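Local structure of transcription termination factor FttA (Pyrococcus horikoshii, 3AF6) at residues 613-618 / 646-651; 623-628 / 639-644. The protein probably cleaves single-stranded RNA with a two-zinc nuclease centre and ends archaeal transcription by cutting the nascent transcript. One frame throughout, in Å; residues are numbered along the deposited sequence.

Contact 1. Residues 613-618 / 646-651; sequences RIITVH and DTIRLR. With ZN (zinc ion), chain J.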
loop_
_atom_site.group_PDB
_atom_site.type_symbol
_atom_site.label_atom_id
_atom_site.label_comp_id
_atom_site.label_asym_id
_atom_site.label_seq_id
_atom_site.Cartn_x
_atom_site.Cartn_y
_atom_site.Cartn_z
ATOM N N ARG A 613 8.403 -22.868 -11.455
ATOM C CA ARG A 613 7.709 -23.365 -10.283
ATOM C C ARG A 613 6.825 -22.294 -9.661
ATOM O O ARG A 613 7.153 -21.105 -9.661
ATOM C CB ARG A 613 8.709 -23.910 -9.248
ATOM C CG ARG A 613 9.619 -22.877 -8.589
ATOM C CD ARG A 613 11.067 -23.388 -8.440
ATOM N NE ARG A 613 11.385 -23.980 -7.134
ATOM C CZ ARG A 613 10.908 -25.134 -6.667
ATOM N NH1 ARG A 613 10.067 -25.866 -7.387
ATOM N NH2 ARG A 613 11.282 -25.569 -5.472
ATOM N N ILE A 614 5.682 -22.729 -9.152
ATOM C CA ILE A 614 4.750 -21.827 -8.502
ATOM C C ILE A 614 4.590 -22.242 -7.035
ATOM O O ILE A 614 4.479 -23.421 -6.713
ATOM C CB ILE A 614 3.386 -21.840 -9.223
ATOM C CG1 ILE A 614 3.551 -21.233 -10.622
ATOM C CG2 ILE A 614 2.345 -21.076 -8.409
ATOM C CD1 ILE A 614 2.288 -21.300 -11.500
ATOM N N ILE A 615 4.615 -21.264 -6.145
ATOM C CA ILE A 615 4.471 -21.535 -4.724
ATOM C C ILE A 615 3.211 -20.823 -4.244
ATOM O O ILE A 615 3.125 -19.595 -4.278
ATOM C CB ILE A 615 5.713 -21.029 -3.940
ATOM C CG1 ILE A 615 6.970 -21.731 -4.470
ATOM C CG2 ILE A 615 5.553 -21.298 -2.458
ATOM C CD1 ILE A 615 8.267 -21.160 -3.932
ATOM N N THR A 616 2.223 -21.604 -3.825
ATOM C CA THR A 616 0.972 -21.045 -3.352
ATOM C C THR A 616 1.010 -20.766 -1.852
ATOM O O THR A 616 1.419 -21.612 -1.051
ATOM C CB THR A 616 -0.188 -21.988 -3.662
ATOM O OG1 THR A 616 0.055 -23.250 -3.041
ATOM C CG2 THR A 616 -0.317 -22.183 -5.159
ATOM N N VAL A 617 0.563 -19.569 -1.486
ATOM C CA VAL A 617 0.544 -19.137 -0.099
ATOM C C VAL A 617 -0.690 -18.295 0.179
ATOM O O VAL A 617 -1.585 -18.194 -0.659
ATOM C CB VAL A 617 1.785 -18.272 0.225
ATOM C CG1 VAL A 617 3.058 -19.065 -0.029
ATOM C CG2 VAL A 617 1.766 -16.997 -0.617
ATOM N N HIS A 618 -0.724 -17.701 1.372
ATOM C CA HIS A 618 -1.812 -16.817 1.790
ATOM C C HIS A 618 -3.207 -17.391 1.513
ATOM O O HIS A 618 -3.945 -16.893 0.672
ATOM C CB HIS A 618 -1.639 -15.469 1.083
ATOM C CG HIS A 618 -2.517 -14.378 1.613
ATOM N ND1 HIS A 618 -3.888 -14.386 1.473
ATOM C CD2 HIS A 618 -2.213 -13.222 2.251
ATOM C CE1 HIS A 618 -4.391 -13.285 1.998
ATOM N NE2 HIS A 618 -3.396 -12.561 2.476
ATOM N N ASP A 646 9.339 -23.339 6.474
ATOM C CA ASP A 646 9.834 -24.224 5.423
ATOM C C ASP A 646 10.761 -23.272 4.665
ATOM O O ASP A 646 10.491 -22.063 4.605
ATOM C CB ASP A 646 8.716 -24.626 4.465
ATOM C CG ASP A 646 8.183 -26.020 4.707
ATOM O OD1 ASP A 646 7.061 -26.287 4.235
ATOM O OD2 ASP A 646 8.864 -26.855 5.336
ATOM N N THR A 647 11.863 -23.776 4.123
ATOM C CA THR A 647 12.747 -22.929 3.326
ATOM C C THR A 647 12.962 -23.643 2.001
ATOM O O THR A 647 13.356 -24.805 1.976
ATOM C CB THR A 647 14.126 -22.689 3.978
ATOM O OG1 THR A 647 13.960 -21.989 5.214
ATOM C CG2 THR A 647 15.010 -21.845 3.050
ATOM N N ILE A 648 12.682 -22.951 0.904
ATOM C CA ILE A 648 12.850 -23.528 -0.418
ATOM C C ILE A 648 14.028 -22.924 -1.152
ATOM O O ILE A 648 14.030 -21.745 -1.474
ATOM C CB ILE A 648 11.589 -23.340 -1.280
ATOM C CG1 ILE A 648 10.394 -24.017 -0.602
ATOM C CG2 ILE A 648 11.820 -23.935 -2.668
ATOM C CD1 ILE A 648 9.109 -23.842 -1.330
ATOM N N ARG A 649 15.033 -23.749 -1.401
ATOM C CA ARG A 649 16.233 -23.338 -2.108
ATOM C C ARG A 649 15.817 -23.233 -3.575
ATOM O O ARG A 649 15.477 -24.235 -4.199
ATOM C CB ARG A 649 17.309 -24.408 -1.897
ATOM C CG ARG A 649 18.756 -23.975 -2.119
ATOM C CD ARG A 649 19.162 -24.226 -3.526
ATOM N NE ARG A 649 20.564 -23.927 -3.808
ATOM C CZ ARG A 649 21.607 -24.596 -3.322
ATOM N NH1 ARG A 649 22.836 -24.244 -3.667
ATOM N NH2 ARG A 649 21.427 -25.600 -2.477
ATOM N N LEU A 650 15.811 -22.019 -4.114
ATOM C CA LEU A 650 15.419 -21.795 -5.502
ATOM C C LEU A 650 16.527 -22.099 -6.498
ATOM O O LEU A 650 16.269 -22.282 -7.689
ATOM C CB LEU A 650 14.952 -20.357 -5.691
ATOM C CG LEU A 650 13.704 -19.962 -4.908
ATOM C CD1 LEU A 650 13.262 -18.581 -5.372
ATOM C CD2 LEU A 650 12.599 -20.985 -5.132
ATOM N N ARG A 651 17.760 -22.138 -6.009
ATOM C CA ARG A 651 18.913 -22.450 -6.838
ATOM C C ARG A 651 20.204 -22.300 -6.044
ATOM O O ARG A 651 21.188 -22.978 -6.401
ATOM C CB ARG A 651 18.958 -21.563 -8.087
ATOM C CG ARG A 651 19.578 -20.207 -7.883
ATOM C CD ARG A 651 19.811 -19.534 -9.218
ATOM N NE ARG A 651 20.733 -20.284 -10.072
ATOM C CZ ARG A 651 20.399 -20.841 -11.236
ATOM N NH1 ARG A 651 21.312 -21.499 -11.944
ATOM N NH2 ARG A 651 19.153 -20.746 -11.693
ATOM O OXT ARG A 651 20.220 -21.502 -5.081
HETATM ZN ZN ZN J . -3.720 -10.119 2.910
#

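Contact 2. Residues 623-628 / 639-644; sequences KCLDLA and TRAPNN. With SO4 (sulfate ion), chain D.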
loop_
_atom_site.group_PDB
_atom_site.type_symbol
_atom_site.label_atom_id
_atom_site.label_comp_id
_atom_site.label_asym_id
_atom_site.label_seq_id
_atom_site.Cartn_x
_atom_site.Cartn_y
_atom_site.Cartn_z
ATOM N N LYS A 623 -6.900 -24.821 0.947
ATOM C CA LYS A 623 -6.887 -23.971 -0.230
ATOM C C LYS A 623 -5.510 -23.807 -0.890
ATOM O O LYS A 623 -5.419 -23.804 -2.116
ATOM C CB LYS A 623 -7.500 -22.615 0.133
ATOM C CG LYS A 623 -9.009 -22.694 0.361
ATOM C CD LYS A 623 -9.501 -21.627 1.323
ATOM C CE LYS A 623 -10.966 -21.251 1.070
ATOM N NZ LYS A 623 -11.889 -22.407 0.983
ATOM N N CYS A 624 -4.440 -23.685 -0.107
ATOM C CA CYS A 624 -3.123 -23.544 -0.725
ATOM C C CYS A 624 -2.776 -24.854 -1.388
ATOM O O CYS A 624 -2.229 -24.889 -2.495
ATOM C CB CYS A 624 -2.051 -23.213 0.303
ATOM S SG CYS A 624 -2.246 -21.621 1.095
ATOM N N LEU A 625 -3.111 -25.934 -0.692
ATOM C CA LEU A 625 -2.860 -27.283 -1.168
ATOM C C LEU A 625 -3.624 -27.513 -2.467
ATOM O O LEU A 625 -3.047 -27.905 -3.491
ATOM C CB LEU A 625 -3.325 -28.289 -0.116
ATOM C CG LEU A 625 -2.521 -29.584 -0.033
ATOM C CD1 LEU A 625 -2.632 -30.370 -1.322
ATOM C CD2 LEU A 625 -1.064 -29.224 0.246
ATOM N N ASP A 626 -4.926 -27.247 -2.402
ATOM C CA ASP A 626 -5.849 -27.408 -3.522
ATOM C C ASP A 626 -5.365 -26.671 -4.780
ATOM O O ASP A 626 -5.218 -27.270 -5.851
ATOM C CB ASP A 626 -7.229 -26.888 -3.108
ATOM C CG ASP A 626 -8.335 -27.344 -4.043
ATOM O OD1 ASP A 626 -8.094 -27.390 -5.271
ATOM O OD2 ASP A 626 -9.449 -27.644 -3.552
ATOM N N LEU A 627 -5.116 -25.367 -4.645
ATOM C CA LEU A 627 -4.657 -24.571 -5.768
ATOM C C LEU A 627 -3.366 -25.139 -6.359
ATOM O O LEU A 627 -3.250 -25.307 -7.572
ATOM C CB LEU A 627 -4.450 -23.128 -5.316
ATOM C CG LEU A 627 -3.861 -22.143 -6.331
ATOM C CD1 LEU A 627 -4.730 -22.080 -7.601
ATOM C CD2 LEU A 627 -3.764 -20.787 -5.678
ATOM N N ALA A 628 -2.402 -25.436 -5.491
ATOM C CA ALA A 628 -1.109 -25.985 -5.902
ATOM C C ALA A 628 -1.285 -27.291 -6.669
ATOM O O ALA A 628 -0.730 -27.465 -7.757
ATOM C CB ALA A 628 -0.229 -26.216 -4.669
ATOM N N THR A 639 4.612 -27.257 -8.536
ATOM C CA THR A 639 3.998 -26.414 -7.533
ATOM C C THR A 639 4.231 -26.887 -6.101
ATOM O O THR A 639 4.615 -28.023 -5.856
ATOM C CB THR A 639 2.484 -26.330 -7.778
ATOM O OG1 THR A 639 1.898 -27.624 -7.576
ATOM C CG2 THR A 639 2.198 -25.860 -9.221
ATOM N N ARG A 640 4.009 -25.995 -5.146
ATOM C CA ARG A 640 4.147 -26.361 -3.747
ATOM C C ARG A 640 3.479 -25.361 -2.824
ATOM O O ARG A 640 3.499 -24.155 -3.080
ATOM C CB ARG A 640 5.609 -26.507 -3.347
ATOM C CG ARG A 640 5.738 -27.167 -1.978
ATOM C CD ARG A 640 7.170 -27.222 -1.519
ATOM N NE ARG A 640 8.030 -27.755 -2.567
ATOM C CZ ARG A 640 9.327 -27.977 -2.406
ATOM N NH1 ARG A 640 9.893 -27.710 -1.236
ATOM N NH2 ARG A 640 10.050 -28.457 -3.409
ATOM N N ALA A 641 2.883 -25.885 -1.757
ATOM C CA ALA A 641 2.201 -25.086 -0.745
ATOM C C ALA A 641 2.958 -25.283 0.576
ATOM O O ALA A 641 2.546 -26.047 1.453
ATOM C CB ALA A 641 0.760 -25.544 -0.612
ATOM N N PRO A 642 4.079 -24.575 0.733
ATOM C CA PRO A 642 4.936 -24.641 1.914
ATOM C C PRO A 642 4.285 -24.165 3.203
ATOM O O PRO A 642 3.307 -23.411 3.178
ATOM C CB PRO A 642 6.113 -23.767 1.511
ATOM C CG PRO A 642 5.432 -22.687 0.755
ATOM C CD PRO A 642 4.480 -23.451 -0.130
ATOM N N ASN A 643 4.840 -24.622 4.325
ATOM C CA ASN A 643 4.380 -24.239 5.659
ATOM C C ASN A 643 5.317 -23.141 6.145
ATOM O O ASN A 643 6.406 -22.994 5.599
ATOM C CB ASN A 643 4.494 -25.422 6.607
ATOM C CG ASN A 643 3.207 -26.171 6.752
ATOM O OD1 ASN A 643 2.237 -25.649 7.310
ATOM N ND2 ASN A 643 3.177 -27.408 6.256
ATOM N N ASN A 644 4.913 -22.360 7.145
ATOM C CA ASN A 644 5.829 -21.340 7.650
ATOM C C ASN A 644 7.037 -22.114 8.186
ATOM O O ASN A 644 6.884 -23.234 8.669
ATOM C CB ASN A 644 5.214 -20.517 8.798
ATOM C CG ASN A 644 4.010 -19.684 8.361
ATOM O OD1 ASN A 644 3.992 -19.113 7.271
ATOM N ND2 ASN A 644 3.010 -19.596 9.226
HETATM S S SO4 D . 3.254 -21.436 12.126
HETATM O O1 SO4 D . 3.525 -21.748 13.544
HETATM O O2 SO4 D . 3.424 -19.999 11.905
HETATM O O3 SO4 D . 4.184 -22.181 11.276
HETATM O O4 SO4 D . 1.874 -21.822 11.788
#

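Contact 1. Residues 613-618 / 646-651
Side chains of R613 and I615, on strand 613-617, meet I648 and L650 between the two beta-sheets of the metallo-beta-lactamase sandwich. Strand 613-617 is an inner strand of one sheet; strand 647-649 borders the other. No hydrogen bond crosses the gap. I615 and I648 reach toward each other tip to tip, with I615 CD1 3.8 Å from I648 CD1. Chi2 is extended in both (171° in I615, 177° in I648), which puts each CD1 at the end of a straight branch. L650 adds a looser apolar partner, its CD2 4.5 Å from I615 CD1. I191 of strand 189-193 touches both I615 and L650 and extends this apolar layer of the sandwich. R613 continues the seam with a chain bent at its second and third torsions, and it runs past I648 in the opposite direction. Its NH2 comes within 3.3 Å of I648 CG2, which approaches the guanidinium obliquely. L650 CD2 instead sits at the edge of that group, near its plane, 3.8 Å from R613 NE. Farther along, the same segment brings H618 to the two-zinc site. H618 NE2 binds zinc at 2.5 Å, sharing the ion with D260, H261 and D367. The rings of H618 and H261 meet with their planes about 15° apart.

Contact 2. Residues 623-628 / 639-644
A641 and A628 pack against each other in the beta-alpha-beta crossover in which helix 621-635 links the neighbouring parallel strands 613-617 and 638-640. The tight part is built from small groups, which let the helix and the chain leaving strand 638-640 come close: the CA atoms of L625 and A641 are 5.5 Å apart. A641 CB points at the helix and lies 3.8 Å from C624 CB and 3.6 Å from C624 O, touching backbone as well as side chain. A628 CB, 4.2 Å from A641 CB, completes the cluster one helical turn on. At the start of 639-644, T639 brings its OG1 to 2.6 Å from A628 O. That oxygen is a possible acceptor for the hydroxyl, although another acceptor is also within reach of the same proton. Chi1 of 66° sets T639 OG1 between its backbone N and carbonyl carbon, on the side where A628 O lies, while T639 CG2 also borders that oxygen. Toward solvent the packing thins. L625 starts away from the strand and only its end turns back, with CD2 4.2 Å from A641 CB. R640 points away from the helix and is exposed, its side chain touching I648 instead. At the end of the segment N644 accepts a bond at OD1 from F197 N, and its ND2 bonds to E199 OE2 and to O2 of a sulfate ion, probably from the crystallisation liquor, the latter at 2.7 Å with an N-H...O angle of 148°.

How the contacts relate
Contacts 1 and 2 lie on the two faces of one sheet, their centres 9 Å apart. Strand 613-617 serves both: I615 belongs to the sandwich interior of contact 1, whereas T616 faces the helix of contact 2. T616 OG1 is 2.9 Å from C624 O, a probable hydrogen bond, and T616 N lies 2.9 Å from R640 O as part of the pairing with strand 638-640. P642 turns the other way, its CD packing 3.3 Å from I615 CG2. The same strand leads to the zinc ligand H618, whose side chain is about 6 Å from that of C624; the C624 side chain is about 12 Å from a bound zinc ion.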